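Long-range contact in gluconate kinase (Lactobacillus acidophilus, PDB 3GBT), which probably phosphorylates gluconate at the expense of ATP, as a sugar kinase of the FGGY family: residues 163-168 with 215-220. Residues are numbered along the deposited sequence; the frame is centred on the assembly and turned at random.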
# COMPACT_ATOMS: atom_id res chain seq x y z
N PHE A 163 -3.65 -13.57 -16.54
CA PHE A 163 -3.43 -13.91 -17.94
C PHE A 163 -2.93 -15.35 -18.08
O PHE A 163 -3.31 -16.05 -19.02
CB PHE A 163 -2.44 -12.93 -18.55
CG PHE A 163 -1.99 -13.28 -19.93
CD1 PHE A 163 -2.86 -13.18 -21.00
CD2 PHE A 163 -0.69 -13.70 -20.16
CE1 PHE A 163 -2.44 -13.49 -22.28
CE2 PHE A 163 -0.26 -14.02 -21.44
CZ PHE A 163 -1.14 -13.91 -22.50
N ARG A 164 -2.10 -15.80 -17.15
CA ARG A 164 -1.65 -17.19 -17.13
C ARG A 164 -2.82 -18.16 -16.98
O ARG A 164 -2.80 -19.25 -17.57
CB ARG A 164 -0.66 -17.42 -15.98
CG ARG A 164 0.70 -16.77 -16.18
CD ARG A 164 1.47 -17.42 -17.32
NE ARG A 164 1.57 -18.87 -17.14
CZ ARG A 164 2.53 -19.47 -16.44
NH1 ARG A 164 3.48 -18.74 -15.86
NH2 ARG A 164 2.54 -20.79 -16.33
N LEU A 165 -3.82 -17.77 -16.21
CA LEU A 165 -4.90 -18.68 -15.82
C LEU A 165 -6.07 -18.63 -16.79
O LEU A 165 -6.96 -19.47 -16.74
CB LEU A 165 -5.41 -18.28 -14.44
CG LEU A 165 -4.55 -18.61 -13.22
CD1 LEU A 165 -4.93 -17.71 -12.07
CD2 LEU A 165 -4.73 -20.07 -12.83
N THR A 166 -6.04 -17.65 -17.68
CA THR A 166 -7.27 -17.21 -18.32
C THR A 166 -7.06 -16.85 -19.79
O THR A 166 -8.00 -16.90 -20.59
CB THR A 166 -7.81 -15.99 -17.55
OG1 THR A 166 -8.68 -16.44 -16.51
CG2 THR A 166 -8.55 -15.06 -18.46
N GLY A 167 -5.83 -16.49 -20.14
CA GLY A 167 -5.53 -16.02 -21.48
C GLY A 167 -6.10 -14.64 -21.73
O GLY A 167 -6.14 -14.18 -22.86
N LYS A 168 -6.54 -13.97 -20.66
CA LYS A 168 -7.04 -12.60 -20.79
C LYS A 168 -6.14 -11.56 -20.12
O LYS A 168 -5.58 -11.80 -19.04
CB LYS A 168 -8.49 -12.49 -20.30
CG LYS A 168 -9.45 -13.33 -21.13
CD LYS A 168 -10.85 -13.38 -20.53
CE LYS A 168 -11.74 -14.36 -21.30
NZ LYS A 168 -11.43 -15.78 -20.97
N PHE A 215 -13.62 -15.27 -17.07
CA PHE A 215 -14.04 -16.65 -17.28
C PHE A 215 -13.77 -16.99 -18.74
O PHE A 215 -13.97 -16.15 -19.62
CB PHE A 215 -15.54 -16.77 -16.97
CG PHE A 215 -15.99 -18.16 -16.58
CD1 PHE A 215 -15.72 -18.66 -15.31
CD2 PHE A 215 -16.73 -18.94 -17.46
CE1 PHE A 215 -16.15 -19.93 -14.95
CE2 PHE A 215 -17.16 -20.21 -17.10
CZ PHE A 215 -16.87 -20.70 -15.84
N PRO A 216 -13.32 -18.23 -19.01
CA PRO A 216 -13.11 -19.25 -17.99
C PRO A 216 -11.63 -19.41 -17.67
O PRO A 216 -10.77 -18.83 -18.34
CB PRO A 216 -13.59 -20.54 -18.70
CG PRO A 216 -13.78 -20.16 -20.18
CD PRO A 216 -13.17 -18.80 -20.36
N ILE A 217 -11.36 -20.21 -16.64
CA ILE A 217 -10.01 -20.63 -16.30
C ILE A 217 -9.57 -21.79 -17.20
O ILE A 217 -10.27 -22.79 -17.33
CB ILE A 217 -9.93 -21.06 -14.83
CG1 ILE A 217 -10.23 -19.87 -13.91
CG2 ILE A 217 -8.57 -21.65 -14.51
CD1 ILE A 217 -10.55 -20.25 -12.48
N LYS A 218 -8.40 -21.64 -17.82
CA LYS A 218 -7.84 -22.70 -18.65
C LYS A 218 -7.85 -24.04 -17.91
O LYS A 218 -7.50 -24.12 -16.73
CB LYS A 218 -6.43 -22.33 -19.11
CG LYS A 218 -6.42 -21.06 -19.95
CD LYS A 218 -5.17 -20.93 -20.80
CE LYS A 218 -3.92 -20.84 -19.95
NZ LYS A 218 -2.82 -20.12 -20.67
N THR A 219 -8.27 -25.08 -18.63
CA THR A 219 -8.50 -26.40 -18.05
C THR A 219 -7.27 -26.94 -17.35
O THR A 219 -7.36 -27.63 -16.33
CB THR A 219 -8.97 -27.40 -19.12
OG1 THR A 219 -10.01 -26.80 -19.91
CG2 THR A 219 -9.50 -28.68 -18.48
N GLU A 220 -6.11 -26.64 -17.92
CA GLU A 220 -4.83 -27.01 -17.33
C GLU A 220 -4.80 -26.72 -15.83
O GLU A 220 -4.44 -27.58 -15.02
CB GLU A 220 -3.71 -26.26 -18.05
CG GLU A 220 -2.34 -26.43 -17.45
CD GLU A 220 -1.31 -25.58 -18.18
OE1 GLU A 220 -1.69 -24.89 -19.15
OE2 GLU A 220 -0.12 -25.61 -17.78
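Lys-168 runs extended through chi2 and chi3 and then bends at chi4 (76°), which turns its ammonium onto the backbone carbonyl of Phe-215; Lys-218 instead bends at chi3 (-62°), which brings its CE to 3.1 Å from the carbonyl oxygen of Arg-164. The bond from Lys-168 NZ to Phe-215 O measures 2.9 Å, yet the nitrogen stands above the carbonyl plane, 55° out of it, and NZ also lies 3.5 Å from CD of Pro-216, the proline that follows a cis peptide. An alanine in place of Lys-168 would probably leave the Phe-215 carbonyl without this donor, and the loop at the cis-proline with one tie fewer to the segment after helix 157-166.

The other link is between backbones: Lys-218 N, at the N-cap of helix 219-224, donates to Leu-165 O over 2.8 Å. The same oxygen receives a CA-H contact from Ile-217 CA at 3.3 Å and has CG2 of Ile-217 beside it. Arg-164 turns its guanidinium to the hydroxyls of Tyr-160 and Tyr-221, while the Leu-165 side chain packs on Phe-53 of helix 49-65. Thr-166 OG1 is buried here without a polar partner.

Thus the end of one helix meets the start of another at the periphery of the N-terminal FGGY region through two main-chain carbonyls, so these polar links probably depend little on the side chains of Leu-165 and Phe-215 and more on that of Lys-168.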